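Local coordinates for protein citrate synthase (Metallosphaera sedula, PDB 6ABX) that probably condenses oxaloacetate with acetyl-CoA and water to give citrate and CoA, the entry step of the tricarboxylic acid cycle, at residues A[150-153]-A[154-158]; A[219-222]-A[223-227]. All coordinates share one frame; numbering follows the deposited sequence.

Interaction 1. Residues A[150-153]-A[154-158]; sequences ENFL and YMIRG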
loop_
_atom_site.group_PDB
_atom_site.type_symbol
_atom_site.label_atom_id
_atom_site.label_comp_id
_atom_site.label_asym_id
_atom_site.label_seq_id
_atom_site.Cartn_x
_atom_site.Cartn_y
_atom_site.Cartn_z
ATOM N N GLU A 150 -4.281 -22.748 18.120
ATOM C CA GLU A 150 -4.188 -24.230 18.045
ATOM C C GLU A 150 -4.233 -24.668 16.564
ATOM O O GLU A 150 -3.455 -25.519 16.093
ATOM C CB GLU A 150 -5.290 -24.914 18.858
ATOM C CG GLU A 150 -5.038 -26.416 18.836
ATOM C CD GLU A 150 -5.841 -27.337 19.732
ATOM O OE1 GLU A 150 -6.801 -26.827 20.400
ATOM O OE2 GLU A 150 -5.492 -28.569 19.738
ATOM N N ASN A 151 -5.160 -24.081 15.807
ATOM C CA ASN A 151 -5.308 -24.403 14.412
ATOM C C ASN A 151 -4.051 -24.027 13.610
ATOM O O ASN A 151 -3.685 -24.732 12.643
ATOM C CB ASN A 151 -6.508 -23.700 13.778
ATOM C CG ASN A 151 -6.664 -24.063 12.327
ATOM O OD1 ASN A 151 -6.971 -25.229 12.025
ATOM N ND2 ASN A 151 -6.523 -23.095 11.445
ATOM N N PHE A 152 -3.433 -22.884 13.929
ATOM C CA PHE A 152 -2.279 -22.420 13.190
ATOM C C PHE A 152 -1.140 -23.462 13.316
ATOM O O PHE A 152 -0.527 -23.873 12.313
ATOM C CB PHE A 152 -1.836 -21.045 13.723
ATOM C CG PHE A 152 -1.014 -20.197 12.784
ATOM C CD1 PHE A 152 -0.427 -20.706 11.638
ATOM C CD2 PHE A 152 -0.833 -18.854 13.054
ATOM C CE1 PHE A 152 0.305 -19.903 10.784
ATOM C CE2 PHE A 152 -0.066 -18.065 12.213
ATOM C CZ PHE A 152 0.448 -18.569 11.054
ATOM N N LEU A 153 -0.928 -23.953 14.520
ATOM C CA LEU A 153 0.110 -24.975 14.742
ATOM C C LEU A 153 -0.276 -26.307 14.100
ATOM O O LEU A 153 0.552 -26.987 13.524
ATOM C CB LEU A 153 0.381 -25.146 16.231
ATOM C CG LEU A 153 1.065 -23.954 16.906
ATOM C CD1 LEU A 153 1.179 -24.189 18.395
ATOM C CD2 LEU A 153 2.412 -23.679 16.289
ATOM N N TYR A 154 -1.558 -26.638 14.129
ATOM C CA TYR A 154 -2.085 -27.856 13.481
ATOM C C TYR A 154 -1.808 -27.824 11.971
ATOM O O TYR A 154 -1.343 -28.785 11.387
ATOM C CB TYR A 154 -3.582 -27.991 13.763
ATOM C CG TYR A 154 -4.290 -28.977 12.882
ATOM C CD1 TYR A 154 -4.048 -30.334 13.023
ATOM C CD2 TYR A 154 -5.115 -28.568 11.860
ATOM C CE1 TYR A 154 -4.642 -31.245 12.158
ATOM C CE2 TYR A 154 -5.744 -29.470 11.011
ATOM C CZ TYR A 154 -5.519 -30.821 11.184
ATOM O OH TYR A 154 -6.104 -31.736 10.336
ATOM N N MET A 155 -1.991 -26.675 11.338
ATOM C CA MET A 155 -1.819 -26.567 9.911
ATOM C C MET A 155 -0.335 -26.667 9.519
ATOM O O MET A 155 -0.041 -26.960 8.374
ATOM C CB MET A 155 -2.423 -25.281 9.367
ATOM C CG MET A 155 -3.971 -25.263 9.423
ATOM S SD MET A 155 -4.674 -23.853 8.560
ATOM C CE MET A 155 -3.849 -22.532 9.466
ATOM N N ILE A 156 0.588 -26.270 10.404
ATOM C CA ILE A 156 2.038 -26.430 10.144
ATOM C C ILE A 156 2.496 -27.866 10.379
ATOM O O ILE A 156 3.357 -28.393 9.633
ATOM C CB ILE A 156 2.814 -25.450 11.067
ATOM C CG1 ILE A 156 2.441 -23.998 10.803
ATOM C CG2 ILE A 156 4.308 -25.655 10.940
ATOM C CD1 ILE A 156 3.026 -23.533 9.522
ATOM N N ARG A 157 2.073 -28.439 11.516
ATOM C CA ARG A 157 2.614 -29.720 11.978
ATOM C C ARG A 157 1.829 -30.889 11.407
ATOM O O ARG A 157 2.377 -31.993 11.266
ATOM C CB ARG A 157 2.613 -29.753 13.511
ATOM C CG ARG A 157 3.761 -28.946 14.116
ATOM C CD ARG A 157 3.312 -27.812 14.969
ATOM N NE ARG A 157 4.330 -27.357 15.914
ATOM C CZ ARG A 157 4.142 -27.329 17.197
ATOM N NH1 ARG A 157 3.208 -28.095 17.742
ATOM N NH2 ARG A 157 4.851 -26.489 17.914
ATOM N N GLY A 158 0.541 -30.692 11.149
ATOM C CA GLY A 158 -0.350 -31.774 10.696
ATOM C C GLY A 158 -0.827 -32.645 11.834
ATOM O O GLY A 158 -1.431 -33.685 11.604
#

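Interaction 2. Residues A[219-222]-A[223-227]; sequences SEAL and KQFME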
loop_
_atom_site.group_PDB
_atom_site.type_symbol
_atom_site.label_atom_id
_atom_site.label_comp_id
_atom_site.label_asym_id
_atom_site.label_seq_id
_atom_site.Cartn_x
_atom_site.Cartn_y
_atom_site.Cartn_z
ATOM N N SER A 219 13.768 -11.533 11.249
ATOM C CA SER A 219 14.443 -12.574 12.093
ATOM C C SER A 219 15.980 -12.358 12.171
ATOM O O SER A 219 16.749 -13.306 12.336
ATOM C CB SER A 219 14.113 -14.002 11.611
ATOM O OG SER A 219 12.810 -14.448 12.024
ATOM N N GLU A 220 16.438 -11.105 12.094
ATOM C CA GLU A 220 17.852 -10.753 12.114
ATOM C C GLU A 220 18.524 -11.206 13.427
ATOM O O GLU A 220 19.700 -11.682 13.444
ATOM C CB GLU A 220 17.956 -9.245 11.878
ATOM C CG GLU A 220 17.857 -8.888 10.402
ATOM C CD GLU A 220 19.044 -9.402 9.590
ATOM O OE1 GLU A 220 20.196 -9.059 9.926
ATOM O OE2 GLU A 220 18.825 -10.186 8.655
ATOM N N ALA A 221 17.825 -11.055 14.541
ATOM C CA ALA A 221 18.406 -11.432 15.813
ATOM C C ALA A 221 18.567 -12.945 15.875
ATOM O O ALA A 221 19.547 -13.441 16.372
ATOM C CB ALA A 221 17.573 -10.958 16.982
ATOM N N LEU A 222 17.602 -13.678 15.323
ATOM C CA LEU A 222 17.708 -15.142 15.356
ATOM C C LEU A 222 18.920 -15.597 14.541
ATOM O O LEU A 222 19.596 -16.519 14.964
ATOM C CB LEU A 222 16.442 -15.776 14.778
ATOM C CG LEU A 222 16.516 -17.310 14.663
ATOM C CD1 LEU A 222 16.724 -17.961 16.022
ATOM C CD2 LEU A 222 15.256 -17.872 14.014
ATOM N N LYS A 223 19.122 -15.010 13.347
ATOM C CA LYS A 223 20.271 -15.322 12.500
ATOM C C LYS A 223 21.564 -15.129 13.292
ATOM O O LYS A 223 22.454 -15.958 13.203
ATOM C CB LYS A 223 20.267 -14.411 11.263
ATOM C CG LYS A 223 21.374 -14.603 10.228
ATOM C CD LYS A 223 21.130 -13.712 8.973
ATOM C CE LYS A 223 21.846 -14.139 7.707
ATOM N NZ LYS A 223 23.075 -13.336 7.498
ATOM N N GLN A 224 21.668 -14.012 14.009
ATOM C CA GLN A 224 22.811 -13.691 14.893
ATOM C C GLN A 224 23.024 -14.823 15.898
ATOM O O GLN A 224 24.159 -15.335 16.060
ATOM C CB GLN A 224 22.558 -12.395 15.683
ATOM C CG GLN A 224 23.716 -11.437 15.786
ATOM C CD GLN A 224 23.742 -10.510 14.591
ATOM O OE1 GLN A 224 23.232 -10.878 13.530
ATOM N NE2 GLN A 224 24.341 -9.324 14.738
ATOM N N PHE A 225 21.959 -15.231 16.605
ATOM C CA PHE A 225 22.083 -16.296 17.595
ATOM C C PHE A 225 22.611 -17.588 16.927
ATOM O O PHE A 225 23.451 -18.327 17.516
ATOM C CB PHE A 225 20.769 -16.593 18.324
ATOM C CG PHE A 225 20.088 -15.393 18.937
ATOM C CD1 PHE A 225 20.796 -14.304 19.437
ATOM C CD2 PHE A 225 18.699 -15.349 18.988
ATOM C CE1 PHE A 225 20.133 -13.223 20.006
ATOM C CE2 PHE A 225 18.047 -14.263 19.537
ATOM C CZ PHE A 225 18.754 -13.190 20.017
ATOM N N MET A 226 22.101 -17.897 15.723
ATOM C CA MET A 226 22.501 -19.106 15.024
ATOM C C MET A 226 23.985 -18.987 14.638
ATOM O O MET A 226 24.711 -19.956 14.758
ATOM C CB MET A 226 21.646 -19.328 13.780
ATOM C CG MET A 226 20.246 -19.726 14.133
ATOM S SD MET A 226 19.269 -19.870 12.634
ATOM C CE MET A 226 17.955 -20.859 13.317
ATOM N N GLU A 227 24.420 -17.804 14.224
ATOM C CA GLU A 227 25.862 -17.614 13.824
ATOM C C GLU A 227 26.782 -17.753 15.050
ATOM O O GLU A 227 27.905 -18.304 14.934
ATOM C CB GLU A 227 26.090 -16.274 13.127
ATOM C CG GLU A 227 25.407 -16.153 11.775
ATOM C CD GLU A 227 25.502 -14.789 11.133
ATOM O OE1 GLU A 227 25.927 -13.831 11.805
ATOM O OE2 GLU A 227 25.159 -14.687 9.939
#

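Interaction 1. Residues A[150-153]-A[154-158]
The carbonyl oxygen of L153 takes two N-H groups from the next turn of the α-helix: R157 N at 2.9 Å in a nearly straight bond, and I156 N at 3.2 Å in a weak one. The segment takes in nearly all of helix 148-157, up to its C-terminal end, in the largely helical citrate synthase fold. The helix ends at R157; G158, with positive phi, carries the chain out of the spiral while G158 N still reaches Y154 O at 2.7 Å. Along one flank L153 and R157 run side by side. R157 leaves with CG beside its backbone N and then bends sharply at chi2 (118°), which lays the guanidinium against the leucine: L153 CD2 sits 3.9 Å above the guanidinium plane, nearer its rim than its centre. R157 NH2 is held by D165 and by the carbonyl of M317, tying the helix end to helix 163-174. On another flank the amide of N151 touches both Y154 and M155, ND2 turned to the methionine. N151 OD1, which accepts a bond from D143 N, meets the tyrosine ring at its edge, with amide and ring planes 39° apart. F152 packs against helices 112-134 and 163-174 and makes an edge-to-face contact with F319. A turn about the CG-SD bond (chi3 -58°) leaves M155 CE 3.4 Å from N151 ND2 and 4.4 Å from F152 CD1.

Interaction 2. Residues A[219-222]-A[223-227]
The ring of F225 lies against the preceding turn of its own α-helix, with F225 CZ 3.9 Å from A221 CB and F225 CD2 4.4 Å from L222 CD1. The segment runs from the N-cap through nearly all of helix 220-228, in what is probably the small domain of the citrate synthase fold. F225 CG stands beside the backbone N (chi1 -52°), which carries the ring back over the A221 carbonyl: A221 O sits 3.2 Å above the ring plane, over its centre. The same oxygen accepts the F225 N-H at 3.0 Å, an ordinary i to i+4 bond, and therefore meets both the backbone and the ring of one residue. F225 also packs on L282, I285 and A286 of helix 277-297 and stands edge-to-face with F308. An alanine at F225 would probably leave the A221 methyl and these helix 277-297 side chains without their aromatic partner and open a gap between the two helices. Next round the helix, L222 and M226 approach at a slant; the methionine is extended beyond CG, and its CE comes 4.1 Å from L222 CG, both side chains packing on Y315 of helix 310-316. Outward the contact becomes polar. S219 holds the N-cap position without a capping bond from its side chain, while E220 N is bonded by N218 OD1. E220 lies near R247, and Q224 near L248, both acetyl-CoA-binding residues, and a glycerol sits beside E220. E220 OE2 stays 5.4 Å from K223 NZ; the lysine instead turns at its last torsion to a salt bridge whose hydrogen bond is weak, K223 NZ to E227 OE2 at 3.5 Å, while E227 OE1 bonds the hydroxyl of Y237.

How the interactions relate
Both interactions are single-helix contacts, partly buried, but they sit in different parts of the chain, with centres 25 Å apart and nearest atoms about 13 Å apart. Each takes in most of a short helix, interaction 1 with its C-terminal end and interaction 2 with its N-terminal start. A positive-phi glycine follows the first, whereas the second starts from a serine and draws on an asparagine just before it. The buried flank of each carries a phenylalanine in edge-to-face contact with another. R157 is paired beyond its own helix, K223 within it. Side chain to side chain, E220 of interaction 2 is about 6 Å from the acetyl-CoA-binding R247, and F152 of interaction 1 about 12 Å from the oxaloacetate-binding R332.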